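Peptidase C51 domain-containing protein (Streptococcus mutans, PDB 3L9A) is of unknown function, the solved piece being the C-terminal domain of a longer, phage-associated protein that also carries a CHAP domain and is probably a peptidoglycan-cleaving enzyme. Local coordinates at residues A[64-68]-A[69-73]; A[14-17]-A[18-21]. All coordinates share one frame; numbering follows the deposited sequence. Where two conformers were deposited one is given.

Leaving the N-terminal end, the chain runs along strand 11-15 and, at contact 2 (14-17 with 18-21), passes through a short turn into strand 19-21, a step that takes it from the five-stranded mixed sheet to a separate two-stranded one. Contact 1 (64-68 with 69-73) comes much later, where strand 61-66 gives way to helix 68-78. The two contacts lie in series, neither nesting nor crossing, yet their centres are about 8 Å apart because strands 61-66 and 11-15 are neighbours in the mixed sheet. Ala66 N lies 2.8 Å from Ile14 O, a probable hydrogen bond, and the hydroxyl of Tyr19 reaches the carbonyl of Ala66, tying the turn of contact 2 to the helix start of contact 1.

Contact 1: A[64-68]-A[69-73]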
loop_
_atom_site.group_PDB
_atom_site.type_symbol
_atom_site.label_atom_id
_atom_site.label_comp_id
_atom_site.label_asym_id
_atom_site.label_seq_id
_atom_site.Cartn_x
_atom_site.Cartn_y
_atom_site.Cartn_z
ATOM N N LYS A 64 19.093 -1.335 13.288
ATOM C CA LYS A 64 19.807 -2.589 13.513
ATOM C C LYS A 64 20.061 -2.883 14.997
ATOM O O LYS A 64 20.702 -3.884 15.333
ATOM C CB LYS A 64 21.094 -2.651 12.671
ATOM C CG LYS A 64 20.819 -2.614 11.157
ATOM C CD LYS A 64 22.052 -2.932 10.310
ATOM C CE LYS A 64 22.997 -1.750 10.197
ATOM N NZ LYS A 64 24.124 -2.077 9.272
ATOM N N ASN A 65 19.535 -2.038 15.887
ATOM C CA ASN A 65 19.627 -2.309 17.308
ATOM C C ASN A 65 18.269 -2.064 17.927
ATOM O O ASN A 65 18.141 -1.257 18.848
ATOM C CB ASN A 65 20.763 -1.489 17.942
ATOM C CG ASN A 65 22.143 -2.042 17.575
ATOM O OD1 ASN A 65 22.683 -1.763 16.499
ATOM N ND2 ASN A 65 22.690 -2.878 18.445
ATOM N N ALA A 66 17.248 -2.759 17.409
ATOM C CA ALA A 66 15.881 -2.492 17.847
ATOM C C ALA A 66 15.601 -3.108 19.211
ATOM O O ALA A 66 15.717 -4.327 19.395
ATOM C CB ALA A 66 14.888 -3.021 16.819
ATOM N N SER A 67 15.236 -2.255 20.159
ATOM C CA SER A 67 14.856 -2.669 21.506
ATOM C C SER A 67 13.348 -2.949 21.524
ATOM O O SER A 67 12.625 -2.594 20.587
ATOM C CB SER A 67 15.152 -1.530 22.488
ATOM O OG SER A 67 14.270 -0.467 22.181
ATOM N N PRO A 68 12.843 -3.536 22.620
ATOM C CA PRO A 68 11.385 -3.657 22.754
ATOM C C PRO A 68 10.653 -2.315 22.626
ATOM O O PRO A 68 9.561 -2.273 22.073
ATOM C CB PRO A 68 11.207 -4.276 24.149
ATOM C CG PRO A 68 12.510 -5.048 24.370
ATOM C CD PRO A 68 13.571 -4.189 23.729
ATOM N N ALA A 69 11.243 -1.228 23.124
ATOM C CA ALA A 69 10.608 0.092 23.014
ATOM C C ALA A 69 10.460 0.521 21.559
ATOM O O ALA A 69 9.473 1.164 21.188
ATOM C CB ALA A 69 11.381 1.140 23.808
ATOM N N PHE A 70 11.434 0.163 20.725
ATOM C CA PHE A 70 11.357 0.459 19.299
ATOM C C PHE A 70 10.214 -0.328 18.645
ATOM O O PHE A 70 9.427 0.220 17.857
ATOM C CB PHE A 70 12.704 0.144 18.639
ATOM C CG PHE A 70 12.875 0.790 17.287
ATOM C CD1 PHE A 70 12.447 0.157 16.128
ATOM C CD2 PHE A 70 13.456 2.052 17.189
ATOM C CE1 PHE A 70 12.601 0.778 14.877
ATOM C CE2 PHE A 70 13.619 2.680 15.952
ATOM C CZ PHE A 70 13.187 2.048 14.801
ATOM N N LEU A 71 10.103 -1.611 18.984
ATOM C CA LEU A 71 9.002 -2.407 18.451
ATOM C C LEU A 71 7.643 -1.873 18.911
ATOM O O LEU A 71 6.688 -1.885 18.148
ATOM C CB LEU A 71 9.162 -3.892 18.786
ATOM C CG LEU A 71 10.479 -4.566 18.379
ATOM C CD1 LEU A 71 10.373 -6.077 18.544
ATOM C CD2 LEU A 71 10.894 -4.223 16.956
ATOM N N GLN A 72 7.574 -1.366 20.140
ATOM C CA GLN A 72 6.333 -0.787 20.638
ATOM C C GLN A 72 5.914 0.442 19.832
ATOM O O GLN A 72 4.729 0.646 19.593
ATOM C CB GLN A 72 6.440 -0.473 22.134
ATOM C CG GLN A 72 5.137 0.078 22.747
ATOM C CD GLN A 72 3.973 -0.897 22.642
ATOM O OE1 GLN A 72 4.173 -2.109 22.561
ATOM N NE2 GLN A 72 2.747 -0.374 22.652
ATOM N N ARG A 73 6.881 1.239 19.375
ATOM C CA ARG A 73 6.554 2.337 18.471
ATOM C C ARG A 73 5.947 1.821 17.168
ATOM O O ARG A 73 5.035 2.431 16.629
ATOM C CB ARG A 73 7.786 3.187 18.187
ATOM C CG ARG A 73 8.269 4.036 19.337
ATOM C CD ARG A 73 7.387 5.272 19.541
ATOM N NE ARG A 73 7.968 6.117 20.582
ATOM C CZ ARG A 73 7.327 6.584 21.650
ATOM N NH1 ARG A 73 6.036 6.343 21.846
ATOM N NH2 ARG A 73 7.993 7.333 22.520
#
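An N-cap at the start of helix 68-78, just after strand 61-66, brings Ser67 against Phe70 and Leu71. The Ser67 hydroxyl oxygen, placed between its own backbone N and carbonyl carbon (chi1 67°), folds forward over the first turn and accepts from the main chain: Phe70 N lies 3.2 Å from Ser67 OG, with an N-H...O angle of 155°. The carbonyl of the same serine starts the helical pattern. Leu71 N bonds to Ser67 O over 3.1 Å, while Phe70 N makes a second, weak bond to that oxygen. Ser67 thus meets two amides of the first turn, one of them with both its hydroxyl and its carbonyl. Pro68 suits the first helical position, where no N-H is needed to bond back to a carbonyl of a preceding turn; its own carbonyl receives Gln72 N, with Gln72 N to Pro68 O at 2.9 Å. Before the cap in the chain, the methyl of Ala66 sits beside two side chains of the helix. Ala66 CB is 4.1 Å from Phe70 CD1, meeting the ring obliquely, and 4.2 Å from Leu71 CD2. Phe70, Leu71 and Ala66 all pack on Val13 of strand 11-15, next to 61-66 in the mixed sheet. Pro68 and Leu71 meet Tyr19 of strand 19-21, whereas the Phe70 ring extends to Phe51 of a second subunit, their planes about 50° apart.

Contact 2: A[14-17]-A[18-21]; sequences ITNS and EYTF
With chi1 at 53°, the CG of Tyr19 lies between its own backbone N and carbonyl carbon, and the ring swings back along the turn until its hydroxyl end lies by Thr15. Ser17 has a similar first torsion (chi1 59°), which sets its hydroxyl at the ring edge, Ser17 OG being 3.3 Å from Tyr19 CD2. Beside it in the ring plane comes the amide oxygen of Asn16: Asn16 OD1 is 3.4 Å from Tyr19 CE2, and the amide is turned 70° from the ring. Ser17 OG donates to Asn16 OD1 at 2.9 Å from above the carbonyl plane, joining the two edge oxygens. The same hydroxyl accepts from a water that also donates to Glu18 O, linking neighbouring residues within the turn that leads from strand 11-15 to strand 19-21, which belong to different sheets. At the hydroxyl end of the ring, the methyl of Thr15 meets the phenol, Thr15 CG2 lying 3.5 Å from Tyr19 OH. Both hydroxyls of that pair have polar partners elsewhere: Thr15 OG1 bonds to Ala27 O and Ala30 N, and Tyr19 OH to Ala66 O, which joins the turn to strand 61-66.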
loop_
_atom_site.group_PDB
_atom_site.type_symbol
_atom_site.label_atom_id
_atom_site.label_comp_id
_atom_site.label_asym_id
_atom_site.label_seq_id
_atom_site.Cartn_x
_atom_site.Cartn_y
_atom_site.Cartn_z
ATOM N N ILE A 14 16.438 -5.172 13.184
ATOM C CA ILE A 14 17.221 -6.268 13.759
ATOM C C ILE A 14 17.194 -6.096 15.265
ATOM O O ILE A 14 17.481 -5.015 15.765
ATOM C CB ILE A 14 18.681 -6.291 13.248
ATOM C CG1 ILE A 14 18.727 -6.213 11.721
ATOM C CG2 ILE A 14 19.395 -7.542 13.752
ATOM C CD1 ILE A 14 20.121 -6.307 11.133
ATOM N N THR A 15 16.841 -7.149 15.999
ATOM C CA THR A 15 16.739 -7.013 17.460
ATOM C C THR A 15 18.105 -6.781 18.096
ATOM O O THR A 15 19.109 -7.386 17.689
ATOM C CB THR A 15 16.081 -8.226 18.102
ATOM O OG1 THR A 15 16.911 -9.364 17.874
ATOM C CG2 THR A 15 14.673 -8.452 17.535
ATOM N N ASN A 16 18.132 -5.911 19.105
ATOM C CA ASN A 16 19.377 -5.565 19.790
ATOM C C ASN A 16 19.799 -6.562 20.867
ATOM O O ASN A 16 20.917 -6.486 21.373
ATOM C CB ASN A 16 19.287 -4.164 20.409
ATOM C CG ASN A 16 18.387 -4.112 21.640
ATOM O OD1 ASN A 16 17.583 -5.010 21.882
ATOM N ND2 ASN A 16 18.515 -3.037 22.414
ATOM N N SER A 17 18.896 -7.471 21.231
ATOM C CA SER A 17 19.142 -8.430 22.303
ATOM C C SER A 17 18.051 -9.487 22.205
ATOM O O SER A 17 17.136 -9.376 21.388
ATOM C CB SER A 17 19.087 -7.738 23.674
ATOM O OG SER A 17 17.827 -7.120 23.875
ATOM N N GLU A 18 18.158 -10.514 23.040
ATOM C CA GLU A 18 17.170 -11.572 23.128
ATOM C C GLU A 18 16.032 -11.137 24.050
ATOM O O GLU A 18 16.271 -10.690 25.186
ATOM C CB GLU A 18 17.843 -12.843 23.649
ATOM C CG GLU A 18 16.914 -14.038 23.793
ATOM C CD GLU A 18 17.656 -15.352 23.943
ATOM O OE1 GLU A 18 17.088 -16.280 24.537
ATOM O OE2 GLU A 18 18.809 -15.474 23.469
ATOM N N TYR A 19 14.801 -11.226 23.551
ATOM C CA TYR A 19 13.648 -10.829 24.346
ATOM C C TYR A 19 12.366 -11.399 23.781
ATOM O O TYR A 19 12.323 -11.826 22.626
ATOM C CB TYR A 19 13.546 -9.301 24.489
ATOM C CG TYR A 19 13.574 -8.485 23.218
ATOM C CD1 TYR A 19 12.471 -8.429 22.358
ATOM C CD2 TYR A 19 14.686 -7.707 22.908
ATOM C CE1 TYR A 19 12.485 -7.633 21.213
ATOM C CE2 TYR A 19 14.715 -6.910 21.763
ATOM C CZ TYR A 19 13.603 -6.875 20.924
ATOM O OH TYR A 19 13.596 -6.071 19.797
ATOM N N THR A 20 11.323 -11.389 24.610
ATOM C CA THR A 20 9.965 -11.636 24.126
ATOM C C THR A 20 9.258 -10.303 23.964
ATOM O O THR A 20 9.247 -9.478 24.886
ATOM C CB THR A 20 9.167 -12.491 25.121
ATOM O OG1 THR A 20 9.835 -13.750 25.278
ATOM C CG2 THR A 20 7.740 -12.733 24.640
ATOM N N PHE A 21 8.691 -10.085 22.777
ATOM C CA PHE A 21 7.880 -8.906 22.512
ATOM C C PHE A 21 6.543 -9.369 21.955
ATOM O O PHE A 21 6.505 -10.231 21.079
ATOM C CB PHE A 21 8.560 -7.939 21.530
ATOM C CG PHE A 21 7.719 -6.726 21.258
ATOM C CD1 PHE A 21 7.695 -5.670 22.169
ATOM C CD2 PHE A 21 6.882 -6.676 20.144
ATOM C CE1 PHE A 21 6.875 -4.563 21.944
ATOM C CE2 PHE A 21 6.063 -5.591 19.927
ATOM C CZ PHE A 21 6.059 -4.529 20.821
HETATM O O HOH W 1 16.980 -8.184 26.337
#